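Local coordinates for hemolysin-like protein containing CBS domains (Oenococcus oeni, PDB 3OCO), which is of unknown function; this piece is the paired CBS-domain module of a predicted membrane protein whose family is tentatively linked to flavin adenine dinucleotide binding, at residues V58-D61 / D65-I68; S31-D36 / L49-S54; E39-A44 / Y74-Q79; E109-S112 / M118-V121. All coordinates share one frame; numbering follows the deposited sequence.

The four contacts illustrate how a tandem CBS module is held together. Contacts 1, 2 and 3 belong to the first CBS repeat and contact 4 to the second. Contact 2 closes before contact 1 opens, the two meeting in the sheet where strands 35-36 and 55-60 are neighbours. Contact 3 draws on the same helix 41-51 as contact 2, their centres about 12 Å apart, and the chain loop it closes encloses contact 1. Contact 4 comes last, its centre about 23 Å from that of contact 3, yet Ile67 of contact 1 packs on Met118 and Ile120. The two repeats thus meet through their sheets, while contacts 2 and 3 both reach the second subunit.

Contact 1 of 4, residues V58-D61 / D65-I68; sequences VTAD and DKII
Thr59 and Ile67 face each other as an antiparallel non-hydrogen-bonded pair, and here the packing is tight: Thr59 CG2 lies 3.5 Å from Ile67 CD1, closer than ordinary van der Waals contact. Thr59 sets OG1 between its backbone N and carbonyl carbon (chi1 67°), which places the hydroxyl for a hydrogen bond with Asp36 and leaves the methyl to meet Ile67. Two backbone bonds flank the pair. Ile68 N donates to Val58 O over 2.9 Å, and Ala60 N donates to Lys66 O over 2.7 Å. Beside them, Ile68 CD1 is 4.1 Å from Ala60 CB and, in one of the two Val58 conformers, equally far from Val58 CG1, a looser apolar touch by a side chain that is itself exposed. Farther out, toward solvent, the contact becomes electrostatic. The extended Lys66 chain passes Ala60 and carries NZ to 3.4 Å from Asp61 OD2, a salt bridge whose hydrogen bond is weak. Both partners are exposed, so water probably screens their attraction. The contact lies next to the turn of the beta hairpin formed by strands 55-60 and 66-72 of the first CBS domain.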
loop_
_atom_site.group_PDB
_atom_site.type_symbol
_atom_site.label_atom_id
_atom_site.label_comp_id
_atom_site.label_asym_id
_atom_site.label_seq_id
_atom_site.Cartn_x
_atom_site.Cartn_y
_atom_site.Cartn_z
ATOM N N VAL A 58 -13.798 -1.825 -9.968
ATOM C CA VAL A 58 -15.221 -1.566 -10.138
ATOM C C VAL A 58 -15.723 -2.171 -11.466
ATOM O O VAL A 58 -15.183 -1.856 -12.517
ATOM C CB VAL A 58 -15.499 -0.048 -10.133
ATOM C CG1 VAL A 58 -16.942 0.239 -10.523
ATOM C CG2 VAL A 58 -15.166 0.559 -8.765
ATOM N N THR A 59 -16.741 -3.035 -11.413
ATOM C CA THR A 59 -17.304 -3.646 -12.616
ATOM C C THR A 59 -18.496 -2.858 -13.144
ATOM O O THR A 59 -19.209 -2.199 -12.389
ATOM C CB THR A 59 -17.782 -5.103 -12.371
ATOM O OG1 THR A 59 -18.904 -5.113 -11.483
ATOM C CG2 THR A 59 -16.690 -5.944 -11.771
ATOM N N ALA A 60 -18.699 -2.913 -14.449
ATOM C CA ALA A 60 -19.970 -2.484 -15.034
ATOM C C ALA A 60 -20.889 -3.694 -15.125
ATOM O O ALA A 60 -20.433 -4.805 -15.397
ATOM C CB ALA A 60 -19.757 -1.876 -16.424
ATOM N N ASP A 61 -22.177 -3.492 -14.873
ATOM C CA ASP A 61 -23.155 -4.545 -15.124
ATOM C C ASP A 61 -22.879 -5.812 -14.313
ATOM O O ASP A 61 -23.301 -6.903 -14.689
ATOM C CB ASP A 61 -23.192 -4.881 -16.625
ATOM C CG ASP A 61 -23.704 -3.713 -17.484
ATOM O OD1 ASP A 61 -24.728 -3.095 -17.112
ATOM O OD2 ASP A 61 -23.092 -3.418 -18.536
ATOM N N ASP A 65 -15.699 -9.096 -16.343
ATOM C CA ASP A 65 -15.013 -8.826 -17.612
ATOM C C ASP A 65 -15.213 -7.386 -18.093
ATOM O O ASP A 65 -14.679 -6.984 -19.128
ATOM C CB ASP A 65 -15.417 -9.840 -18.690
ATOM C CG ASP A 65 -14.970 -11.257 -18.358
ATOM O OD1 ASP A 65 -13.761 -11.443 -18.130
ATOM O OD2 ASP A 65 -15.814 -12.182 -18.315
ATOM N N LYS A 66 -15.964 -6.612 -17.316
ATOM C CA LYS A 66 -16.173 -5.192 -17.587
ATOM C C LYS A 66 -15.681 -4.261 -16.441
ATOM O O LYS A 66 -16.485 -3.522 -15.829
ATOM C CB LYS A 66 -17.664 -4.940 -17.841
ATOM C CG LYS A 66 -18.211 -5.566 -19.136
ATOM C CD LYS A 66 -19.709 -5.321 -19.256
ATOM C CE LYS A 66 -20.336 -6.025 -20.458
ATOM N NZ LYS A 66 -21.844 -6.049 -20.357
ATOM N N ILE A 67 -14.380 -4.292 -16.151
ATOM C CA ILE A 67 -13.799 -3.380 -15.151
ATOM C C ILE A 67 -13.662 -1.967 -15.710
ATOM O O ILE A 67 -12.915 -1.743 -16.653
ATOM C CB ILE A 67 -12.380 -3.817 -14.689
ATOM C CG1 ILE A 67 -12.381 -5.238 -14.121
ATOM C CG2 ILE A 67 -11.832 -2.821 -13.669
ATOM C CD1 ILE A 67 -13.587 -5.536 -13.304
ATOM N N ILE A 68 -14.363 -1.006 -15.126
ATOM C CA ILE A 68 -14.308 0.368 -15.628
ATOM C C ILE A 68 -13.391 1.312 -14.809
ATOM O O ILE A 68 -13.104 2.436 -15.233
ATOM C CB ILE A 68 -15.719 0.959 -15.716
ATOM C CG1 ILE A 68 -16.585 0.408 -14.588
ATOM C CG2 ILE A 68 -16.376 0.583 -17.037
ATOM C CD1 ILE A 68 -17.869 1.181 -14.367
#

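Contact 2 of 4, residues S31-D36 / L49-S54; sequences SMSVVD and LEEQYS
Ser33 and Glu51 meet through a single side-chain hydrogen bond that spans the gap between an extended chain and the end of a helix. Traced outward, the Ser33 side chain begins with CB, which already lies 3.2 Å from Glu51 OE1. One bond further, OG is anti to the carbonyl carbon and beside the backbone N (chi1 -63°), and from there it donates its proton to Glu51 OE1 over 2.9 Å. The approach is from above the carboxylate plane, 39° out of it. The other carboxylate oxygen, OE2, stays 3.6 Å from Ser33 OG, so the hydroxyl engages the acid unequally. On another flank the same OG comes within 3.7 Å of Tyr53 CE2, meeting the ring obliquely. Glu51 reaches the serine with its chain extended beyond CG, which compensates for the 8.4 Å between the CA atoms of Ser33 and Glu51. Glu51 also contributes its backbone: its carbonyl O rests 3.5 Å above one face of the Tyr53 ring, toward the rim. Gln52, with positive phi, ends the helical run and turns the chain toward Tyr53. Little surface is buried, and Ser33 also touches Phe56 of the next strand. The bond thus ties the approach to strand 35-36 to the far end of helix 41-51, within the beta-alpha-beta unit that leads on to strand 55-60 in the first CBS domain.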
loop_
_atom_site.group_PDB
_atom_site.type_symbol
_atom_site.label_atom_id
_atom_site.label_comp_id
_atom_site.label_asym_id
_atom_site.label_seq_id
_atom_site.Cartn_x
_atom_site.Cartn_y
_atom_site.Cartn_z
ATOM N N SER A 31 -9.383 -14.852 -8.416
ATOM C CA SER A 31 -9.042 -14.427 -7.057
ATOM C C SER A 31 -9.422 -12.980 -6.730
ATOM O O SER A 31 -9.276 -12.563 -5.585
ATOM C CB SER A 31 -7.551 -14.637 -6.794
ATOM O OG SER A 31 -7.216 -16.012 -6.901
HETATM N N MSE A 32 -9.901 -12.224 -7.723
HETATM C CA MSE A 32 -10.244 -10.809 -7.534
HETATM C C MSE A 32 -11.505 -10.600 -6.704
HETATM O O MSE A 32 -12.454 -11.370 -6.814
HETATM C CB MSE A 32 -10.527 -10.114 -8.866
HETATM C CG MSE A 32 -9.408 -9.956 -9.856
HETATM SE SE MSE A 32 -10.072 -8.774 -11.303
HETATM C CE MSE A 32 -11.777 -9.626 -11.729
ATOM N N SER A 33 -11.523 -9.524 -5.918
ATOM C CA SER A 33 -12.750 -9.026 -5.297
ATOM C C SER A 33 -13.106 -7.689 -5.927
ATOM O O SER A 33 -12.294 -6.755 -5.928
ATOM C CB SER A 33 -12.578 -8.828 -3.789
ATOM O OG SER A 33 -12.310 -10.053 -3.133
ATOM N N VAL A 34 -14.323 -7.594 -6.455
ATOM C CA VAL A 34 -14.759 -6.375 -7.115
ATOM C C VAL A 34 -15.977 -5.750 -6.440
ATOM O O VAL A 34 -16.653 -6.387 -5.635
ATOM C CB VAL A 34 -15.071 -6.643 -8.603
ATOM C CG1 VAL A 34 -13.877 -7.320 -9.269
ATOM C CG2 VAL A 34 -16.317 -7.499 -8.743
ATOM N N VAL A 35 -16.215 -4.478 -6.736
ATOM C CA VAL A 35 -17.494 -3.847 -6.429
ATOM C C VAL A 35 -18.114 -3.312 -7.725
ATOM O O VAL A 35 -17.409 -3.050 -8.697
ATOM C CB VAL A 35 -17.336 -2.681 -5.440
ATOM C CG1 VAL A 35 -16.882 -3.196 -4.099
ATOM C CG2 VAL A 35 -16.351 -1.672 -5.987
ATOM N N ASP A 36 -19.420 -3.125 -7.720
ATOM C CA ASP A 36 -20.143 -2.713 -8.921
ATOM C C ASP A 36 -20.418 -1.203 -8.943
ATOM O O ASP A 36 -20.643 -0.592 -7.897
ATOM C CB ASP A 36 -21.459 -3.494 -9.034
ATOM C CG ASP A 36 -22.191 -3.218 -10.339
ATOM O OD1 ASP A 36 -21.602 -3.499 -11.403
ATOM O OD2 ASP A 36 -23.343 -2.717 -10.301
ATOM N N LEU A 49 -14.140 -3.780 5.067
ATOM C CA LEU A 49 -13.989 -4.212 6.457
ATOM C C LEU A 49 -13.862 -5.714 6.570
ATOM O O LEU A 49 -13.275 -6.232 7.519
ATOM C CB LEU A 49 -15.165 -3.712 7.303
ATOM C CG LEU A 49 -15.072 -2.219 7.602
ATOM C CD1 LEU A 49 -16.293 -1.711 8.305
ATOM C CD2 LEU A 49 -13.846 -1.964 8.456
ATOM N N GLU A 50 -14.412 -6.408 5.587
ATOM C CA GLU A 50 -14.383 -7.859 5.552
ATOM C C GLU A 50 -13.130 -8.412 4.858
ATOM O O GLU A 50 -12.615 -9.465 5.244
ATOM C CB GLU A 50 -15.641 -8.374 4.849
ATOM C CG GLU A 50 -15.727 -9.884 4.722
ATOM C CD GLU A 50 -15.872 -10.597 6.064
ATOM O OE1 GLU A 50 -15.991 -9.916 7.108
ATOM O OE2 GLU A 50 -15.872 -11.847 6.066
ATOM N N GLU A 51 -12.634 -7.707 3.843
ATOM C CA GLU A 51 -11.549 -8.245 3.014
ATOM C C GLU A 51 -10.242 -7.433 3.031
ATOM O O GLU A 51 -9.222 -7.894 2.515
ATOM C CB GLU A 51 -12.031 -8.403 1.574
ATOM C CG GLU A 51 -13.407 -9.045 1.473
ATOM C CD GLU A 51 -13.652 -9.687 0.125
ATOM O OE1 GLU A 51 -13.768 -8.937 -0.869
ATOM O OE2 GLU A 51 -13.730 -10.936 0.061
ATOM N N GLN A 52 -10.289 -6.221 3.586
ATOM C CA GLN A 52 -9.083 -5.392 3.801
ATOM C C GLN A 52 -8.397 -4.783 2.577
ATOM O O GLN A 52 -7.667 -3.803 2.731
ATOM C CB GLN A 52 -7.989 -6.152 4.555
ATOM C CG GLN A 52 -8.367 -6.805 5.844
ATOM C CD GLN A 52 -7.149 -7.468 6.452
ATOM O OE1 GLN A 52 -6.139 -6.809 6.718
ATOM N NE2 GLN A 52 -7.216 -8.781 6.633
ATOM N N TYR A 53 -8.562 -5.363 1.387
ATOM C CA TYR A 53 -7.865 -4.804 0.225
ATOM C C TYR A 53 -8.086 -3.302 0.199
ATOM O O TYR A 53 -9.143 -2.823 0.564
ATOM C CB TYR A 53 -8.338 -5.438 -1.092
ATOM C CG TYR A 53 -8.292 -6.948 -1.109
ATOM C CD1 TYR A 53 -7.104 -7.618 -1.297
ATOM C CD2 TYR A 53 -9.452 -7.701 -0.946
ATOM C CE1 TYR A 53 -7.060 -9.004 -1.312
ATOM C CE2 TYR A 53 -9.419 -9.090 -0.960
ATOM C CZ TYR A 53 -8.220 -9.734 -1.141
ATOM O OH TYR A 53 -8.176 -11.113 -1.159
ATOM N N SER A 54 -7.093 -2.542 -0.216
ATOM C CA SER A 54 -7.276 -1.102 -0.195
ATOM C C SER A 54 -7.854 -0.569 -1.501
ATOM O O SER A 54 -8.349 0.560 -1.561
ATOM C CB SER A 54 -5.960 -0.401 0.129
ATOM O OG SER A 54 -4.990 -0.700 -0.845
#

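Contact 3 of 4, residues E39-A44 / Y74-Q79; sequences ETIADA and YDIVRQ
Ile41 and Ile76 each hold CG2 anti to the backbone N while CG1 lies anti to the carbonyl carbon (chi1 -61° and -58°), and these matching rotations turn the two CG2 methyls toward one another at 4.0 Å. The Ile41 methyl presses further, to 3.5 Å from the carbonyl oxygen Ile76 O. Beyond it, Ile41 CD1 lies 3.8 Å from Gln79 CG, which chi1 (178°) swings out to meet it; the two side chains cross at about a right angle. The bend at chi2 turns the glutamine amide off that line, and its NE2 makes a weak bond to Asp83 O. Ala44, one turn after Ile41, offers its CB to the fork of Ile76, with CG2 and CD1 both 3.8 Å away. A capping box secures the start of helix 41-51: Asp43 N donates to Thr40 OG1, while Asp43 OD2 accepts from both Thr40 N and Thr40 OG1. Ile91 adds to the apolar core, touching both isoleucines. On another side of helix 73-83, Tyr74 and Val77 reach the second subunit. The contact pairs the two helices of the first CBS domain, as in the beta-alpha-beta-beta-alpha CBS fold.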
loop_
_atom_site.group_PDB
_atom_site.type_symbol
_atom_site.label_atom_id
_atom_site.label_comp_id
_atom_site.label_asym_id
_atom_site.label_seq_id
_atom_site.Cartn_x
_atom_site.Cartn_y
_atom_site.Cartn_z
ATOM N N GLU A 39 -23.350 -0.226 -6.866
ATOM C CA GLU A 39 -23.427 -0.488 -5.437
ATOM C C GLU A 39 -23.222 0.823 -4.703
ATOM O O GLU A 39 -22.668 1.776 -5.255
ATOM C CB GLU A 39 -22.424 -1.549 -5.006
ATOM C CG GLU A 39 -23.104 -2.836 -4.562
ATOM C CD GLU A 39 -22.500 -4.074 -5.200
ATOM O OE1 GLU A 39 -21.261 -4.114 -5.387
ATOM O OE2 GLU A 39 -23.268 -5.011 -5.511
ATOM N N THR A 40 -23.713 0.885 -3.472
ATOM C CA THR A 40 -23.588 2.085 -2.665
ATOM C C THR A 40 -22.283 2.067 -1.881
ATOM O O THR A 40 -21.672 1.018 -1.682
ATOM C CB THR A 40 -24.684 2.143 -1.646
ATOM O OG1 THR A 40 -24.546 1.003 -0.791
ATOM C CG2 THR A 40 -26.060 2.102 -2.336
ATOM N N ILE A 41 -21.876 3.237 -1.415
ATOM C CA ILE A 41 -20.669 3.347 -0.641
ATOM C C ILE A 41 -20.788 2.440 0.560
ATOM O O ILE A 41 -19.862 1.718 0.891
ATOM C CB ILE A 41 -20.457 4.766 -0.182
ATOM C CG1 ILE A 41 -20.325 5.686 -1.393
ATOM C CG2 ILE A 41 -19.218 4.852 0.708
ATOM C CD1 ILE A 41 -18.925 5.799 -1.913
ATOM N N ALA A 42 -21.948 2.456 1.193
ATOM C CA ALA A 42 -22.179 1.621 2.366
ATOM C C ALA A 42 -21.873 0.163 2.093
ATOM O O ALA A 42 -21.454 -0.560 2.993
ATOM C CB ALA A 42 -23.609 1.768 2.849
ATOM N N ASP A 43 -22.094 -0.268 0.853
ATOM C CA ASP A 43 -21.787 -1.637 0.442
ATOM C C ASP A 43 -20.283 -1.843 0.355
ATOM O O ASP A 43 -19.744 -2.824 0.866
ATOM C CB ASP A 43 -22.394 -1.942 -0.927
ATOM C CG ASP A 43 -23.898 -2.124 -0.876
ATOM O OD1 ASP A 43 -24.374 -2.884 -0.004
ATOM O OD2 ASP A 43 -24.597 -1.517 -1.721
ATOM N N ALA A 44 -19.627 -0.928 -0.344
ATOM C CA ALA A 44 -18.186 -0.927 -0.444
ATOM C C ALA A 44 -17.512 -0.939 0.946
ATOM O O ALA A 44 -16.575 -1.691 1.169
ATOM C CB ALA A 44 -17.725 0.269 -1.266
ATOM N N TYR A 74 -9.704 4.608 1.302
ATOM C CA TYR A 74 -9.790 5.982 1.820
ATOM C C TYR A 74 -11.051 6.715 1.367
ATOM O O TYR A 74 -11.722 7.374 2.176
ATOM C CB TYR A 74 -8.576 6.797 1.390
ATOM C CG TYR A 74 -8.602 8.251 1.825
ATOM C CD1 TYR A 74 -8.347 8.613 3.142
ATOM C CD2 TYR A 74 -8.834 9.260 0.907
ATOM C CE1 TYR A 74 -8.350 9.942 3.526
ATOM C CE2 TYR A 74 -8.838 10.587 1.279
ATOM C CZ TYR A 74 -8.597 10.928 2.591
ATOM O OH TYR A 74 -8.599 12.262 2.954
ATOM N N ASP A 75 -11.359 6.601 0.074
ATOM C CA ASP A 75 -12.495 7.308 -0.530
ATOM C C ASP A 75 -13.812 6.789 0.011
ATOM O O ASP A 75 -14.729 7.564 0.290
ATOM C CB ASP A 75 -12.483 7.143 -2.057
ATOM C CG ASP A 75 -11.438 8.010 -2.741
ATOM O OD1 ASP A 75 -11.065 9.066 -2.181
ATOM O OD2 ASP A 75 -11.001 7.636 -3.855
ATOM N N ILE A 76 -13.895 5.468 0.133
ATOM C CA ILE A 76 -15.022 4.781 0.756
ATOM C C ILE A 76 -15.253 5.209 2.219
ATOM O O ILE A 76 -16.371 5.626 2.588
ATOM C CB ILE A 76 -14.833 3.236 0.676
ATOM C CG1 ILE A 76 -14.695 2.799 -0.788
ATOM C CG2 ILE A 76 -16.004 2.496 1.309
ATOM C CD1 ILE A 76 -14.093 1.410 -0.986
ATOM N N VAL A 77 -14.228 5.111 3.077
ATOM C CA VAL A 77 -14.513 5.412 4.477
ATOM C C VAL A 77 -14.828 6.887 4.668
ATOM O O VAL A 77 -15.669 7.240 5.492
ATOM C CB VAL A 77 -13.437 4.887 5.516
ATOM C CG1 VAL A 77 -12.456 3.943 4.877
ATOM C CG2 VAL A 77 -12.748 6.036 6.258
ATOM N N ARG A 78 -14.161 7.743 3.906
ATOM C CA ARG A 78 -14.456 9.164 3.963
ATOM C C ARG A 78 -15.884 9.490 3.535
ATOM O O ARG A 78 -16.587 10.243 4.209
ATOM C CB ARG A 78 -13.517 9.946 3.076
ATOM C CG ARG A 78 -13.960 11.384 2.978
ATOM C CD ARG A 78 -12.913 12.210 2.312
ATOM N NE ARG A 78 -12.546 11.602 1.044
ATOM C CZ ARG A 78 -11.682 12.127 0.182
ATOM N NH1 ARG A 78 -11.076 13.285 0.454
ATOM N NH2 ARG A 78 -11.421 11.481 -0.949
ATOM N N GLN A 79 -16.314 8.945 2.399
ATOM C CA GLN A 79 -17.652 9.273 1.883
ATOM C C GLN A 79 -18.802 8.686 2.711
ATOM O O GLN A 79 -19.853 9.322 2.845
ATOM C CB GLN A 79 -17.784 8.883 0.408
ATOM C CG GLN A 79 -19.136 9.159 -0.165
ATOM C CD GLN A 79 -19.456 10.630 -0.219
ATOM O OE1 GLN A 79 -18.556 11.482 -0.300
ATOM N NE2 GLN A 79 -20.752 10.946 -0.186
#

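Contact 4 of 4, residues E109-S112 / M118-V121; sequences EEMS and MAIV
Met111 and Ala119 supply the apolar part of this contact, between helix 104-113 and strand 119-122; Met111 and Met118 are both modelled as selenomethionine. The Ala119 CB methyl sits against the middle of the Met111 chain, 3.9 Å from CG and 4.0 Å from SE. Val96 of the neighbouring strand touches both residues and extends the apolar patch. A second kind of approach is side chain to backbone: Met111 CE ends 3.9 Å from Met118 N and 4.1 Å from Met118 CA, a van der Waals touch. The bend at chi3 (82°) directs this terminal methyl along the strand, so that one side chain spans two successive residues. Outside the contact, the backbone of the strand pairs with its neighbours, Met118 and Ile120 with Val96 and Ala119 with Ile132. The Met118 side chain starts out away from the helix and packs on Ile67 and Tyr70 of the first CBS domain. All three touching residues are buried, and between the segments the forces are dispersive and weakly directional. This chemistry implies that shape and burial, rather than polar bonding, seat the helix against the sheet in this beta-alpha-beta unit of the second CBS domain.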
loop_
_atom_site.group_PDB
_atom_site.type_symbol
_atom_site.label_atom_id
_atom_site.label_comp_id
_atom_site.label_asym_id
_atom_site.label_seq_id
_atom_site.Cartn_x
_atom_site.Cartn_y
_atom_site.Cartn_z
ATOM N N GLU A 109 5.421 1.320 -16.143
ATOM C CA GLU A 109 5.522 2.617 -16.801
ATOM C C GLU A 109 4.196 3.066 -17.408
ATOM O O GLU A 109 3.939 4.260 -17.553
ATOM C CB GLU A 109 6.614 2.610 -17.876
ATOM C CG GLU A 109 6.941 4.003 -18.424
ATOM C CD GLU A 109 7.243 5.018 -17.317
ATOM O OE1 GLU A 109 6.693 6.143 -17.371
ATOM O OE2 GLU A 109 8.027 4.690 -16.393
ATOM N N GLU A 110 3.359 2.109 -17.773
ATOM C CA GLU A 110 2.035 2.445 -18.251
ATOM C C GLU A 110 1.231 3.022 -17.085
ATOM O O GLU A 110 0.624 4.083 -17.208
ATOM C CB GLU A 110 1.353 1.208 -18.838
ATOM C CG GLU A 110 0.566 1.479 -20.111
ATOM C CD GLU A 110 1.432 2.047 -21.208
ATOM O OE1 GLU A 110 0.933 2.874 -22.002
ATOM O OE2 GLU A 110 2.617 1.670 -21.266
HETATM N N MSE A 111 1.240 2.320 -15.954
HETATM C CA MSE A 111 0.633 2.818 -14.728
HETATM C C MSE A 111 1.148 4.194 -14.336
HETATM O O MSE A 111 0.439 4.971 -13.711
HETATM C CB MSE A 111 0.895 1.858 -13.570
HETATM C CG MSE A 111 0.188 0.539 -13.721
HETATM SE SE MSE A 111 0.960 -0.809 -12.569
HETATM C CE MSE A 111 0.074 -0.397 -10.887
ATOM N N SER A 112 2.386 4.497 -14.684
ATOM C CA SER A 112 2.940 5.783 -14.297
ATOM C C SER A 112 2.538 6.884 -15.276
ATOM O O SER A 112 2.198 7.997 -14.868
ATOM C CB SER A 112 4.457 5.703 -14.163
ATOM O OG SER A 112 4.991 6.986 -13.906
HETATM N N MSE A 118 -3.514 1.041 -10.591
HETATM C CA MSE A 118 -4.032 -0.251 -10.991
HETATM C C MSE A 118 -3.991 -0.469 -12.490
HETATM O O MSE A 118 -4.452 0.360 -13.267
HETATM C CB MSE A 118 -5.442 -0.484 -10.458
HETATM C CG MSE A 118 -6.010 -1.825 -10.920
HETATM SE SE MSE A 118 -7.557 -2.410 -9.922
HETATM C CE MSE A 118 -8.990 -1.587 -10.941
ATOM N N ALA A 119 -3.413 -1.593 -12.880
ATOM C CA ALA A 119 -3.450 -2.033 -14.258
ATOM C C ALA A 119 -4.375 -3.230 -14.333
ATOM O O ALA A 119 -4.340 -4.101 -13.458
ATOM C CB ALA A 119 -2.076 -2.417 -14.711
ATOM N N ILE A 120 -5.213 -3.272 -15.364
ATOM C CA ILE A 120 -6.076 -4.420 -15.563
ATOM C C ILE A 120 -5.505 -5.228 -16.714
ATOM O O ILE A 120 -5.318 -4.695 -17.819
ATOM C CB ILE A 120 -7.546 -4.003 -15.875
ATOM C CG1 ILE A 120 -8.236 -3.423 -14.642
ATOM C CG2 ILE A 120 -8.349 -5.199 -16.273
ATOM C CD1 ILE A 120 -7.575 -2.222 -14.066
ATOM N N VAL A 121 -5.210 -6.501 -16.451
ATOM C CA VAL A 121 -4.652 -7.379 -17.476
ATOM C C VAL A 121 -5.784 -8.002 -18.321
ATOM O O VAL A 121 -6.646 -8.706 -17.780
ATOM C CB VAL A 121 -3.760 -8.488 -16.866
ATOM C CG1 VAL A 121 -2.998 -9.218 -17.965
ATOM C CG2 VAL A 121 -2.774 -7.906 -15.866
#